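Glycerol-3-phosphate dehydrogenase [NAD(+)] (Dunaliella salina, PDB 6IUY) probably catalyses the NAD-dependent interconversion of sn-glycerol 3-phosphate and dihydroxyacetone phosphate, and joins this dehydrogenase to a magnesium-binding haloacid dehalogenase-like region. Local coordinates at residues 265-268 with 269-272; 349-353 with 354-358; 410-413 with 414-417. All coordinates share one frame; numbering follows the deposited sequence.

All three contacts lie in the NAD-binding region of the dehydrogenase, come in series along the chain and meet the same cofactor molecule. Interaction 1 is the start of helix 266-282, just after strand 257-262, and faces the diphosphate and nicotinamide. Interaction 2 follows the adjacent strand 346-349 and reaches the adenine; its centre is about 14 Å from that of interaction 1, and Cys-350 packs on Trp-267. Interaction 3 follows strand 404-408 of the same mixed sheet and holds the nicotinamide carboxamide. Its centre is about 9 Å from that of interaction 1, where Ala-413 meets Thr-270, but it does not touch interaction 2, whose centre is about 19 Å away. Together they grip NAD along its length.

Interaction 1: residues 265-268 with 269-272; sequences GAWA and CTAV. With NAD (nicotinamide-adenine-dinucleotide), chain C.
Cys-269 donates its backbone N-H to Gly-265 O over 2.8 Å and so closes the first turn of the helix on its N-cap residue. That turn receives the NAD diphosphate: Ala-266 N gives a nearly straight bond to O1A (173°), Trp-267 N binds O1N and, weakly, O2N, and Ala-268 N completes the grip on O2N at 3.0 Å. The helix end points its partial positive charge at the phosphates, which would probably help offset their negative charge. Gly-265 leaves space for the cofactor, since a beta carbon there would run into the bridging O3.

Next comes Thr-270, whose side chain crosses that of Trp-267 at about a right angle, OG1 lying 3.5 Å from Trp-267 CZ3. This hydroxyl is buried and finds no polar partner in the model. With CG trans to its own amide nitrogen (chi1 -180°), Trp-267 swings its indole across to the nicotinamide, where C5N of NAD sits 3.5 Å above one ring face, displaced toward the rim. The nearest approach is made by Trp-267 CD1, 3.3 Å from C6N.

Ala-271 carries the helical pattern on, its N-H reaching Trp-267 O at 2.8 Å, while its methyl group packs close to the same carbonyl. Val-272 N then bonds to Ala-268 O, also at 2.8 Å, with the donor nearly in line with the carbonyl.

The stretch fits the glycine-rich GxGxxA turn of a Rossmann fold, through Gly-265 and Ala-268, and opens helix 266-282 directly after strand 257-262. Cys-269 and Val-272 face strand 293-297 through Met-296 and Val-294, whereas Trp-267 leans on Ile-416 of helix 413-416.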
loop_
_atom_site.group_PDB
_atom_site.type_symbol
_atom_site.label_atom_id
_atom_site.label_comp_id
_atom_site.label_asym_id
_atom_site.label_seq_id
_atom_site.Cartn_x
_atom_site.Cartn_y
_atom_site.Cartn_z
ATOM N N GLY A 265 8.870 -25.281 14.143
ATOM C CA GLY A 265 8.423 -24.376 15.178
ATOM C C GLY A 265 6.943 -24.105 15.048
ATOM O O GLY A 265 6.206 -24.837 14.377
ATOM N N ALA A 266 6.507 -23.030 15.697
ATOM C CA ALA A 266 5.103 -22.686 15.742
ATOM C C ALA A 266 4.525 -22.543 14.340
ATOM O O ALA A 266 3.519 -23.153 14.028
ATOM C CB ALA A 266 4.907 -21.380 16.553
ATOM N N TRP A 267 5.169 -21.739 13.508
ATOM C CA TRP A 267 4.687 -21.448 12.153
ATOM C C TRP A 267 5.012 -22.609 11.211
ATOM O O TRP A 267 4.218 -22.971 10.333
ATOM C CB TRP A 267 5.314 -20.127 11.658
ATOM C CG TRP A 267 4.911 -19.671 10.251
ATOM C CD1 TRP A 267 5.759 -19.234 9.261
ATOM C CD2 TRP A 267 3.590 -19.592 9.702
ATOM N NE1 TRP A 267 5.037 -18.883 8.139
ATOM C CE2 TRP A 267 3.708 -19.093 8.385
ATOM C CE3 TRP A 267 2.317 -19.885 10.194
ATOM C CZ2 TRP A 267 2.601 -18.908 7.549
ATOM C CZ3 TRP A 267 1.222 -19.687 9.372
ATOM C CH2 TRP A 267 1.373 -19.203 8.061
ATOM N N ALA A 268 6.180 -23.204 11.397
ATOM C CA ALA A 268 6.512 -24.396 10.616
ATOM C C ALA A 268 5.418 -25.439 10.780
ATOM O O ALA A 268 4.890 -25.934 9.779
ATOM C CB ALA A 268 7.856 -24.947 11.014
ATOM N N CYS A 269 5.018 -25.732 12.021
ATOM C CA CYS A 269 3.979 -26.745 12.249
ATOM C C CYS A 269 2.594 -26.339 11.750
ATOM O O CYS A 269 1.824 -27.205 11.300
ATOM C CB CYS A 269 3.868 -27.114 13.734
ATOM S SG CYS A 269 5.317 -28.001 14.404
ATOM N N THR A 270 2.214 -25.062 11.839
ATOM C CA THR A 270 0.847 -24.794 11.407
ATOM C C THR A 270 0.912 -24.761 9.887
ATOM O O THR A 270 -0.022 -25.175 9.227
ATOM C CB THR A 270 0.189 -23.503 12.024
ATOM O OG1 THR A 270 -0.084 -22.521 11.011
ATOM C CG2 THR A 270 0.991 -22.915 13.173
ATOM N N ALA A 271 2.055 -24.368 9.334
ATOM C CA ALA A 271 2.250 -24.475 7.906
ATOM C C ALA A 271 2.157 -25.948 7.423
ATOM O O ALA A 271 1.386 -26.273 6.498
ATOM C CB ALA A 271 3.597 -23.848 7.518
ATOM N N VAL A 272 2.928 -26.848 8.038
ATOM C CA VAL A 272 2.910 -28.257 7.603
ATOM C C VAL A 272 1.520 -28.839 7.749
ATOM O O VAL A 272 1.141 -29.750 7.018
ATOM C CB VAL A 272 3.918 -29.133 8.388
ATOM C CG1 VAL A 272 3.273 -29.692 9.629
ATOM C CG2 VAL A 272 4.400 -30.277 7.519
HETATM P PA NAD C . 9.818 -20.765 16.491
HETATM O O1A NAD C . 8.628 -21.445 17.031
HETATM O O2A NAD C . 9.862 -19.267 16.762
HETATM O O5B NAD C . 11.178 -21.392 17.131
HETATM C C5B NAD C . 11.184 -22.732 17.647
HETATM C C4B NAD C . 12.122 -23.619 16.789
HETATM O O4B NAD C . 13.360 -23.237 16.950
HETATM C C3B NAD C . 12.088 -25.055 17.319
HETATM O O3B NAD C . 11.361 -25.885 16.536
HETATM C C2B NAD C . 13.565 -25.493 17.327
HETATM O O2B NAD C . 13.660 -26.853 16.713
HETATM C C1B NAD C . 14.161 -24.587 16.630
HETATM N N9A NAD C . 15.498 -24.488 17.038
HETATM C C8A NAD C . 15.993 -24.178 18.258
HETATM N N7A NAD C . 17.341 -24.209 18.167
HETATM C C5A NAD C . 17.685 -24.560 16.900
HETATM C C6A NAD C . 18.905 -24.756 16.277
HETATM N N6A NAD C . 20.191 -24.632 16.871
HETATM N N1A NAD C . 18.951 -25.088 14.980
HETATM C C2A NAD C . 17.787 -25.244 14.286
HETATM N N3A NAD C . 16.592 -25.066 14.893
HETATM C C4A NAD C . 16.548 -24.723 16.200
HETATM O O3 NAD C . 9.847 -21.022 14.907
HETATM P PN NAD C . 8.718 -20.629 13.838
HETATM O O1N NAD C . 7.466 -20.118 14.529
HETATM O O2N NAD C . 8.363 -21.815 12.971
HETATM O O5D NAD C . 9.291 -19.430 12.987
HETATM C C5D NAD C . 10.355 -19.621 12.073
HETATM C C4D NAD C . 10.237 -18.525 11.003
HETATM O O4D NAD C . 8.970 -18.320 10.693
HETATM C C3D NAD C . 10.746 -17.222 11.585
HETATM O O3D NAD C . 11.577 -16.647 10.698
HETATM C C2D NAD C . 9.477 -16.349 11.790
HETATM O O2D NAD C . 9.901 -14.926 11.725
HETATM C C1D NAD C . 8.687 -16.728 10.825
HETATM N N1N NAD C . 7.270 -16.546 11.070
HETATM C C2N NAD C . 6.682 -16.853 12.279
HETATM C C3N NAD C . 5.314 -16.664 12.464
HETATM C C7N NAD C . 4.699 -16.995 13.841
HETATM O O7N NAD C . 3.591 -16.588 14.133
HETATM N N7N NAD C . 5.461 -17.805 14.759
HETATM C C4N NAD C . 4.522 -16.175 11.447
HETATM C C5N NAD C . 5.099 -15.893 10.221
HETATM C C6N NAD C . 6.469 -16.093 10.046
#

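Interaction 2: residues 349-353 with 354-358; sequences FCAPH and QFMHG. With NAD (nicotinamide-adenine-dinucleotide), chain C.
Phe-355 rests CD2 against Pro-352 CB at 3.8 Å, and its ring lies flat beneath the adenine of NAD. C6A stands 3.2 Å above the ring centre, while Gln-354 CG covers the opposite face, so the phenyl is held between base and aliphatic chain. An alanine in place of Phe-355 would probably leave the adenine without this flat support and Gln-354 CG without the ring it packs on. Pro-352 adds its CG to the cover of the adenosine ribose, near O4B at 3.6 Å.

Two backbone bonds set the turn beneath: Phe-355 N to Pro-352 O, and Met-356 N to His-353 O, the latter approached from above the carbonyl plane. The His-353 carbonyl also accepts from water 1, which in turn receives the N-H of His-357.

Behind the turn, Met-356 bends at chi2 (-66°) and brings CE onto Ala-351 CB at 3.4 Å, a tight fit. Its SD makes an oblique Met-aromatic contact with Phe-349, 5.3 Å from the ring centroid. Farther out, Gln-563, itself hydrogen-bonded to NAD, meets His-353 ND1 with its OE1 and Gln-354 OE1 with its NE2, and Glu-570 holds His-353 NE2.

Such a loop, running from the end of strand 346-349 into helix 356-366 and lining the dinucleotide, is characteristic of a Rossmann fold.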
loop_
_atom_site.group_PDB
_atom_site.type_symbol
_atom_site.label_atom_id
_atom_site.label_comp_id
_atom_site.label_asym_id
_atom_site.label_seq_id
_atom_site.Cartn_x
_atom_site.Cartn_y
_atom_site.Cartn_z
ATOM N N PHE A 349 11.296 -24.130 3.417
ATOM C CA PHE A 349 12.208 -23.695 4.451
ATOM C C PHE A 349 11.458 -22.780 5.437
ATOM O O PHE A 349 10.954 -21.727 5.044
ATOM C CB PHE A 349 13.424 -22.999 3.838
ATOM C CG PHE A 349 14.362 -23.945 3.126
ATOM C CD1 PHE A 349 15.323 -24.661 3.835
ATOM C CD2 PHE A 349 14.281 -24.131 1.750
ATOM C CE1 PHE A 349 16.188 -25.559 3.186
ATOM C CE2 PHE A 349 15.151 -25.018 1.092
ATOM C CZ PHE A 349 16.102 -25.733 1.822
ATOM N N CYS A 350 11.369 -23.206 6.705
ATOM C CA CYS A 350 10.672 -22.462 7.761
ATOM C C CYS A 350 11.330 -22.666 9.126
ATOM O O CYS A 350 10.795 -23.345 9.987
ATOM C CB CYS A 350 9.204 -22.866 7.833
ATOM S SG CYS A 350 8.182 -21.712 8.808
ATOM N N ALA A 351 12.505 -22.079 9.322
ATOM C CA ALA A 351 13.202 -22.196 10.596
ATOM C C ALA A 351 13.633 -20.806 11.002
ATOM O O ALA A 351 13.853 -19.989 10.123
ATOM C CB ALA A 351 14.413 -23.132 10.469
ATOM N N PRO A 352 13.759 -20.532 12.318
ATOM C CA PRO A 352 14.231 -19.210 12.765
ATOM C C PRO A 352 15.481 -18.821 12.010
ATOM O O PRO A 352 16.379 -19.660 11.848
ATOM C CB PRO A 352 14.523 -19.414 14.253
ATOM C CG PRO A 352 13.598 -20.499 14.659
ATOM C CD PRO A 352 13.539 -21.442 13.456
ATOM N N HIS A 353 15.550 -17.581 11.529
ATOM C CA HIS A 353 16.517 -17.292 10.475
ATOM C C HIS A 353 17.994 -17.360 10.875
ATOM O O HIS A 353 18.852 -17.480 10.008
ATOM C CB HIS A 353 16.229 -15.927 9.868
ATOM C CG HIS A 353 16.709 -14.785 10.698
ATOM N ND1 HIS A 353 15.946 -14.220 11.696
ATOM C CD2 HIS A 353 17.860 -14.077 10.656
ATOM C CE1 HIS A 353 16.609 -13.211 12.233
ATOM N NE2 HIS A 353 17.780 -13.112 11.628
ATOM N N GLN A 354 18.313 -17.309 12.160
ATOM C CA GLN A 354 19.728 -17.377 12.535
ATOM C C GLN A 354 20.337 -18.755 12.249
ATOM O O GLN A 354 21.557 -18.903 12.219
ATOM C CB GLN A 354 19.916 -17.051 14.007
ATOM C CG GLN A 354 19.179 -17.977 14.908
ATOM C CD GLN A 354 17.832 -17.428 15.316
ATOM O OE1 GLN A 354 17.040 -17.003 14.468
ATOM N NE2 GLN A 354 17.556 -17.433 16.618
ATOM N N PHE A 355 19.483 -19.748 12.025
ATOM C CA PHE A 355 19.922 -21.128 11.832
ATOM C C PHE A 355 20.055 -21.473 10.359
ATOM O O PHE A 355 20.599 -22.533 10.009
ATOM C CB PHE A 355 18.943 -22.103 12.507
ATOM C CG PHE A 355 18.823 -21.893 13.974
ATOM C CD1 PHE A 355 19.963 -21.817 14.769
ATOM C CD2 PHE A 355 17.594 -21.710 14.555
ATOM C CE1 PHE A 355 19.866 -21.590 16.120
ATOM C CE2 PHE A 355 17.483 -21.477 15.916
ATOM C CZ PHE A 355 18.625 -21.420 16.703
ATOM N N MET A 356 19.560 -20.585 9.498
ATOM C CA MET A 356 19.322 -20.955 8.103
ATOM C C MET A 356 20.604 -21.120 7.333
ATOM O O MET A 356 20.697 -22.002 6.476
ATOM C CB MET A 356 18.441 -19.930 7.403
ATOM C CG MET A 356 16.974 -20.299 7.493
ATOM S SD MET A 356 16.621 -21.817 6.590
ATOM C CE MET A 356 15.072 -22.202 7.307
ATOM N N HIS A 357 21.586 -20.277 7.634
ATOM C CA HIS A 357 22.855 -20.349 6.926
ATOM C C HIS A 357 23.521 -21.716 7.161
ATOM O O HIS A 357 23.957 -22.375 6.217
ATOM C CB HIS A 357 23.777 -19.215 7.368
ATOM C CG HIS A 357 25.068 -19.156 6.606
ATOM N ND1 HIS A 357 25.120 -18.929 5.254
ATOM C CD2 HIS A 357 26.350 -19.281 7.023
ATOM C CE1 HIS A 357 26.386 -18.920 4.857
ATOM N NE2 HIS A 357 27.146 -19.129 5.909
ATOM N N GLY A 358 23.571 -22.144 8.419
ATOM C CA GLY A 358 24.155 -23.430 8.774
ATOM C C GLY A 358 23.398 -24.589 8.154
ATOM O O GLY A 358 24.004 -25.562 7.699
HETATM P PA NAD C . 9.818 -20.765 16.491
HETATM O O1A NAD C . 8.628 -21.445 17.031
HETATM O O2A NAD C . 9.862 -19.267 16.762
HETATM O O5B NAD C . 11.178 -21.392 17.131
HETATM C C5B NAD C . 11.184 -22.732 17.647
HETATM C C4B NAD C . 12.122 -23.619 16.789
HETATM O O4B NAD C . 13.360 -23.237 16.950
HETATM C C3B NAD C . 12.088 -25.055 17.319
HETATM O O3B NAD C . 11.361 -25.885 16.536
HETATM C C2B NAD C . 13.565 -25.493 17.327
HETATM O O2B NAD C . 13.660 -26.853 16.713
HETATM C C1B NAD C . 14.161 -24.587 16.630
HETATM N N9A NAD C . 15.498 -24.488 17.038
HETATM C C8A NAD C . 15.993 -24.178 18.258
HETATM N N7A NAD C . 17.341 -24.209 18.167
HETATM C C5A NAD C . 17.685 -24.560 16.900
HETATM C C6A NAD C . 18.905 -24.756 16.277
HETATM N N6A NAD C . 20.191 -24.632 16.871
HETATM N N1A NAD C . 18.951 -25.088 14.980
HETATM C C2A NAD C . 17.787 -25.244 14.286
HETATM N N3A NAD C . 16.592 -25.066 14.893
HETATM C C4A NAD C . 16.548 -24.723 16.200
HETATM O O3 NAD C . 9.847 -21.022 14.907
HETATM P PN NAD C . 8.718 -20.629 13.838
HETATM O O1N NAD C . 7.466 -20.118 14.529
HETATM O O2N NAD C . 8.363 -21.815 12.971
HETATM O O5D NAD C . 9.291 -19.430 12.987
HETATM C C5D NAD C . 10.355 -19.621 12.073
HETATM C C4D NAD C . 10.237 -18.525 11.003
HETATM O O4D NAD C . 8.970 -18.320 10.693
HETATM C C3D NAD C . 10.746 -17.222 11.585
HETATM O O3D NAD C . 11.577 -16.647 10.698
HETATM C C2D NAD C . 9.477 -16.349 11.790
HETATM O O2D NAD C . 9.901 -14.926 11.725
HETATM C C1D NAD C . 8.687 -16.728 10.825
HETATM N N1N NAD C . 7.270 -16.546 11.070
HETATM C C2N NAD C . 6.682 -16.853 12.279
HETATM C C3N NAD C . 5.314 -16.664 12.464
HETATM C C7N NAD C . 4.699 -16.995 13.841
HETATM O O7N NAD C . 3.591 -16.588 14.133
HETATM N N7N NAD C . 5.461 -17.805 14.759
HETATM C C4N NAD C . 4.522 -16.175 11.447
HETATM C C5N NAD C . 5.099 -15.893 10.221
HETATM C C6N NAD C . 6.469 -16.093 10.046
HETATM O O HOH W 1 21.234 -17.806 8.999
#

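Interaction 3: residues 410-413 with 414-417; sequences ANIA and GDIA. With NAD (nicotinamide-adenine-dinucleotide), chain C.
Ile-416 reaches back with CD1 to Asn-411, meeting CA at 3.4 Å and CB at 3.5 Å, an apolar touch between the short helix and the loop that leads into it. Ile-416 keeps CG1 opposite its carbonyl carbon (chi1 -62°) and its chain then extends through chi2 (163°), which carries the methyl across to Asn-411. On another side of the turn, Ile-412 and Asp-415 lie alongside each other and point the same way, Ile-412 CG2 being 3.9 Å from Asp-415 OD2. Ile-412 also has its side chain about 4 Å, nearest atoms, from the bound dihydroxyacetone phosphate. A non-bonded contact to the cofactor comes from Asn-411 O, 3.3 Å from C4N of NAD, the carbon that exchanges hydride in NAD-dependent dehydrogenases.

Here the chain leaves strand 404-408 of the Rossmann-type sheet and starts helix 413-416, with Ile-412 at the N-cap, before returning along the antiparallel strand 422-427. Asn-411 and Ile-416 pack on Ser-422 of that strand and on Phe-446 of strand 446-451.

Among the hydrogen bonds, Ala-417 N closes the helical turn on Ala-413 O at 2.8 Å. Ala-413 spends its own N-H on the cofactor, reaching the carboxamide oxygen O7N of NAD at 2.9 Å with an angle of 156°, which helps fix the rotation of the nicotinamide amide. Ile-412 N is held by Asn-482 OD1 of the second subunit.

As for charge, Asp-415 OD1 lies close to Glu-420 OE2, a like-charge pairing that may raise the proton affinity of one of the two.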
loop_
_atom_site.group_PDB
_atom_site.type_symbol
_atom_site.label_atom_id
_atom_site.label_comp_id
_atom_site.label_asym_id
_atom_site.label_seq_id
_atom_site.Cartn_x
_atom_site.Cartn_y
_atom_site.Cartn_z
ATOM N N ALA A 410 0.301 -11.628 6.665
ATOM C CA ALA A 410 -0.047 -11.376 8.058
ATOM C C ALA A 410 -0.469 -12.699 8.680
ATOM O O ALA A 410 -1.641 -13.092 8.590
ATOM C CB ALA A 410 -1.162 -10.340 8.157
ATOM N N ASN A 411 0.488 -13.411 9.277
ATOM C CA ASN A 411 0.259 -14.814 9.611
ATOM C C ASN A 411 0.617 -15.276 11.022
ATOM O O ASN A 411 1.285 -16.312 11.147
ATOM C CB ASN A 411 1.049 -15.728 8.660
ATOM C CG ASN A 411 0.709 -15.530 7.193
ATOM O OD1 ASN A 411 -0.454 -15.334 6.817
ATOM N ND2 ASN A 411 1.735 -15.633 6.346
ATOM N N ILE A 412 0.191 -14.583 12.070
ATOM C CA ILE A 412 0.388 -15.123 13.424
ATOM C C ILE A 412 -0.061 -16.603 13.513
ATOM O O ILE A 412 -1.223 -16.904 13.313
ATOM C CB ILE A 412 -0.390 -14.309 14.478
ATOM C CG1 ILE A 412 -0.030 -12.817 14.403
ATOM C CG2 ILE A 412 -0.187 -14.911 15.883
ATOM C CD1 ILE A 412 1.418 -12.549 14.198
ATOM N N ALA A 413 0.859 -17.513 13.823
ATOM C CA ALA A 413 0.637 -18.957 13.640
ATOM C C ALA A 413 -0.543 -19.538 14.389
ATOM O O ALA A 413 -1.371 -20.258 13.802
ATOM C CB ALA A 413 1.888 -19.721 14.035
ATOM N N GLY A 414 -0.613 -19.262 15.689
ATOM C CA GLY A 414 -1.574 -19.917 16.565
ATOM C C GLY A 414 -2.991 -19.845 16.042
ATOM O O GLY A 414 -3.749 -20.814 16.123
ATOM N N ASP A 415 -3.345 -18.687 15.488
ATOM C CA ASP A 415 -4.683 -18.451 14.956
ATOM C C ASP A 415 -4.983 -19.171 13.633
ATOM O O ASP A 415 -6.089 -19.656 13.400
ATOM C CB ASP A 415 -4.873 -16.951 14.785
ATOM C CG ASP A 415 -4.823 -16.221 16.104
ATOM O OD1 ASP A 415 -5.502 -16.680 17.056
ATOM O OD2 ASP A 415 -4.087 -15.213 16.203
ATOM N N ILE A 416 -4.002 -19.211 12.757
ATOM C CA ILE A 416 -4.122 -19.973 11.518
ATOM C C ILE A 416 -4.176 -21.468 11.830
ATOM O O ILE A 416 -4.888 -22.221 11.175
ATOM C CB ILE A 416 -2.962 -19.644 10.591
ATOM C CG1 ILE A 416 -3.029 -18.156 10.231
ATOM C CG2 ILE A 416 -2.969 -20.525 9.361
ATOM C CD1 ILE A 416 -1.724 -17.597 9.644
ATOM N N ALA A 417 -3.455 -21.897 12.859
ATOM C CA ALA A 417 -3.499 -23.304 13.276
ATOM C C ALA A 417 -4.903 -23.683 13.743
ATOM O O ALA A 417 -5.272 -24.856 13.763
ATOM C CB ALA A 417 -2.482 -23.567 14.388
HETATM P PA NAD C . 9.818 -20.765 16.491
HETATM O O1A NAD C . 8.628 -21.445 17.031
HETATM O O2A NAD C . 9.862 -19.267 16.762
HETATM O O5B NAD C . 11.178 -21.392 17.131
HETATM C C5B NAD C . 11.184 -22.732 17.647
HETATM C C4B NAD C . 12.122 -23.619 16.789
HETATM O O4B NAD C . 13.360 -23.237 16.950
HETATM C C3B NAD C . 12.088 -25.055 17.319
HETATM O O3B NAD C . 11.361 -25.885 16.536
HETATM C C2B NAD C . 13.565 -25.493 17.327
HETATM O O2B NAD C . 13.660 -26.853 16.713
HETATM C C1B NAD C . 14.161 -24.587 16.630
HETATM N N9A NAD C . 15.498 -24.488 17.038
HETATM C C8A NAD C . 15.993 -24.178 18.258
HETATM N N7A NAD C . 17.341 -24.209 18.167
HETATM C C5A NAD C . 17.685 -24.560 16.900
HETATM C C6A NAD C . 18.905 -24.756 16.277
HETATM N N6A NAD C . 20.191 -24.632 16.871
HETATM N N1A NAD C . 18.951 -25.088 14.980
HETATM C C2A NAD C . 17.787 -25.244 14.286
HETATM N N3A NAD C . 16.592 -25.066 14.893
HETATM C C4A NAD C . 16.548 -24.723 16.200
HETATM O O3 NAD C . 9.847 -21.022 14.907
HETATM P PN NAD C . 8.718 -20.629 13.838
HETATM O O1N NAD C . 7.466 -20.118 14.529
HETATM O O2N NAD C . 8.363 -21.815 12.971
HETATM O O5D NAD C . 9.291 -19.430 12.987
HETATM C C5D NAD C . 10.355 -19.621 12.073
HETATM C C4D NAD C . 10.237 -18.525 11.003
HETATM O O4D NAD C . 8.970 -18.320 10.693
HETATM C C3D NAD C . 10.746 -17.222 11.585
HETATM O O3D NAD C . 11.577 -16.647 10.698
HETATM C C2D NAD C . 9.477 -16.349 11.790
HETATM O O2D NAD C . 9.901 -14.926 11.725
HETATM C C1D NAD C . 8.687 -16.728 10.825
HETATM N N1N NAD C . 7.270 -16.546 11.070
HETATM C C2N NAD C . 6.682 -16.853 12.279
HETATM C C3N NAD C . 5.314 -16.664 12.464
HETATM C C7N NAD C . 4.699 -16.995 13.841
HETATM O O7N NAD C . 3.591 -16.588 14.133
HETATM N N7N NAD C . 5.461 -17.805 14.759
HETATM C C4N NAD C . 4.522 -16.175 11.447
HETATM C C5N NAD C . 5.099 -15.893 10.221
HETATM C C6N NAD C . 6.469 -16.093 10.046
#